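Local coordinates for protein calmodulin, putative (Toxoplasma gondii, PDB 6TJ6) that binds calcium through an N-terminal EF-hand and is a calmodulin-like protein of the EF-hand family, at residues D85-A90 against K123-N128. Numbering follows the deposited sequence.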
loop_
_atom_site.group_PDB
_atom_site.type_symbol
_atom_site.label_atom_id
_atom_site.label_comp_id
_atom_site.label_asym_id
_atom_site.label_seq_id
_atom_site.Cartn_x
_atom_site.Cartn_y
_atom_site.Cartn_z
ATOM N N ASP A 85 -20.430 14.880 -29.233
ATOM C CA ASP A 85 -19.703 16.102 -28.911
ATOM C C ASP A 85 -18.590 15.848 -27.902
ATOM O O ASP A 85 -18.141 16.785 -27.233
ATOM C CB ASP A 85 -20.663 17.168 -28.375
ATOM C CG ASP A 85 -21.496 16.667 -27.208
ATOM O OD1 ASP A 85 -21.306 15.504 -26.793
ATOM O OD2 ASP A 85 -22.348 17.433 -26.710
ATOM N N GLY A 86 -18.141 14.603 -27.775
ATOM C CA GLY A 86 -17.175 14.266 -26.749
ATOM C C GLY A 86 -17.723 14.310 -25.343
ATOM O O GLY A 86 -16.956 14.509 -24.398
ATOM N N THR A 87 -19.034 14.134 -25.172
ATOM C CA THR A 87 -19.662 14.237 -23.863
ATOM C C THR A 87 -20.653 13.099 -23.658
ATOM O O THR A 87 -21.222 12.569 -24.615
ATOM C CB THR A 87 -20.401 15.570 -23.677
ATOM O OG1 THR A 87 -21.616 15.554 -24.435
ATOM C CG2 THR A 87 -19.548 16.751 -24.118
ATOM N N VAL A 88 -20.860 12.736 -22.390
ATOM C CA VAL A 88 -21.920 11.816 -21.997
ATOM C C VAL A 88 -22.667 12.419 -20.815
ATOM O O VAL A 88 -22.111 13.197 -20.033
ATOM C CB VAL A 88 -21.393 10.405 -21.642
ATOM C CG1 VAL A 88 -20.672 9.781 -22.827
ATOM C CG2 VAL A 88 -20.496 10.449 -20.410
ATOM N N SER A 89 -23.941 12.048 -20.690
ATOM C CA SER A 89 -24.791 12.592 -19.640
ATOM C C SER A 89 -24.342 12.100 -18.268
ATOM O O SER A 89 -24.108 10.904 -18.070
ATOM C CB SER A 89 -26.247 12.206 -19.891
ATOM O OG SER A 89 -26.994 12.244 -18.689
ATOM N N ALA A 90 -24.235 13.029 -17.316
ATOM C CA ALA A 90 -23.749 12.673 -15.987
ATOM C C ALA A 90 -24.776 11.852 -15.215
ATOM O O ALA A 90 -24.417 10.886 -14.530
ATOM C CB ALA A 90 -23.377 13.936 -15.210
ATOM N N LYS A 123 -22.858 17.326 -18.371
ATOM C CA LYS A 123 -22.120 16.550 -19.350
ATOM C C LYS A 123 -20.799 16.099 -18.741
ATOM O O LYS A 123 -20.370 16.584 -17.691
ATOM C CB LYS A 123 -21.882 17.378 -20.619
ATOM C CG LYS A 123 -22.832 17.072 -21.766
ATOM C CD LYS A 123 -24.253 16.827 -21.302
ATOM C CE LYS A 123 -24.999 15.983 -22.322
ATOM N NZ LYS A 123 -26.401 15.713 -21.912
ATOM N N ILE A 124 -20.156 15.147 -19.411
ATOM C CA ILE A 124 -18.848 14.643 -19.008
ATOM C C ILE A 124 -17.984 14.538 -20.254
ATOM O O ILE A 124 -18.336 13.817 -21.193
ATOM C CB ILE A 124 -18.941 13.278 -18.306
ATOM C CG1 ILE A 124 -19.696 13.401 -16.980
ATOM C CG2 ILE A 124 -17.548 12.700 -18.086
ATOM C CD1 ILE A 124 -19.747 12.107 -16.193
ATOM N N GLN A 125 -16.846 15.233 -20.253
ATOM C CA GLN A 125 -15.956 15.207 -21.408
ATOM C C GLN A 125 -15.350 13.829 -21.662
ATOM O O GLN A 125 -14.720 13.635 -22.707
ATOM C CB GLN A 125 -14.845 16.244 -21.224
ATOM C CG GLN A 125 -15.337 17.665 -20.960
ATOM C CD GLN A 125 -15.918 18.337 -22.194
ATOM O OE1 GLN A 125 -16.929 17.897 -22.739
ATOM N NE2 GLN A 125 -15.278 19.413 -22.636
ATOM N N TYR A 126 -15.557 12.879 -20.747
ATOM C CA TYR A 126 -14.990 11.528 -20.706
ATOM C C TYR A 126 -13.575 11.370 -21.266
ATOM O O TYR A 126 -12.767 10.660 -20.661
ATOM C CB TYR A 126 -15.949 10.515 -21.359
ATOM C CG TYR A 126 -16.231 10.606 -22.847
ATOM C CD1 TYR A 126 -15.330 10.112 -23.783
ATOM C CD2 TYR A 126 -17.443 11.102 -23.310
ATOM C CE1 TYR A 126 -15.605 10.161 -25.138
ATOM C CE2 TYR A 126 -17.727 11.150 -24.663
ATOM C CZ TYR A 126 -16.803 10.681 -25.573
ATOM O OH TYR A 126 -17.078 10.728 -26.922
ATOM N N ALA A 127 -13.243 11.996 -22.395
ATOM C CA ALA A 127 -11.856 11.972 -22.853
ATOM C C ALA A 127 -10.943 12.627 -21.822
ATOM O O ALA A 127 -9.999 12.006 -21.316
ATOM C CB ALA A 127 -11.729 12.665 -24.209
ATOM N N ASN A 128 -11.227 13.890 -21.488
ATOM C CA ASN A 128 -10.514 14.563 -20.407
ATOM C C ASN A 128 -10.625 13.776 -19.107
ATOM O O ASN A 128 -9.662 13.693 -18.335
ATOM C CB ASN A 128 -11.066 15.978 -20.230
ATOM C CG ASN A 128 -10.160 16.864 -19.401
ATOM O OD1 ASN A 128 -8.947 16.664 -19.353
ATOM N ND2 ASN A 128 -10.747 17.859 -18.745
#
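Gly-86 sets its carbonyl O over one face of the Tyr-126 ring, while Thr-87 C and Val-88 N lie in the ring plane at its edge; Val-88 CG1 comes in obliquely, 3.5 Å from Tyr-126 CD2. The contact is a worked example of how two EF-hands are paired: the loops of this C-terminal EF-hand pair meet through a short antiparallel sheet, here loosely formed. Val-88 N donates to Ile-124 O at 3.0 Å, with the N–H bent to 146° and the donor 17° from the carbonyl plane; the return bond, from Ile-124 N to Val-88 O, is weak. Ile-124 O also receives a CA–H contact from Thr-87.

Tyr-126 precedes helix 127-134. Its CG lies between the backbone N and carbonyl carbon (chi1 66°), and the ring reaches across to the loop, where Tyr-126 CE2 is 3.2 Å from Gly-86 C. Its hydroxyl is hydrogen-bonded to Asp-81, and Phe-77 meets the ring with nearly parallel planes, tying the tyrosine to the first hand of this pair. Val-88 crosses the tyrosine at about a right angle, and its other methyl, CG2, lies 3.9 Å from Ile-124 CB. Beyond it, Ile-124 CG1 reaches Ala-90 CB at the start of helix 90-100.

Asp-85 and Thr-87 fall at positions consistent with an EF-hand calcium loop, although no metal is bound here. On the side of Thr-87 away from Tyr-126, the bent Lys-123 chain crosses the threonine tightly, Lys-123 CG 3.4 Å from Thr-87 CB. Gln-125 lies side by side with Thr-87, pointing the same way, with Gln-125 OE1 3.2 Å from Thr-87 CG2.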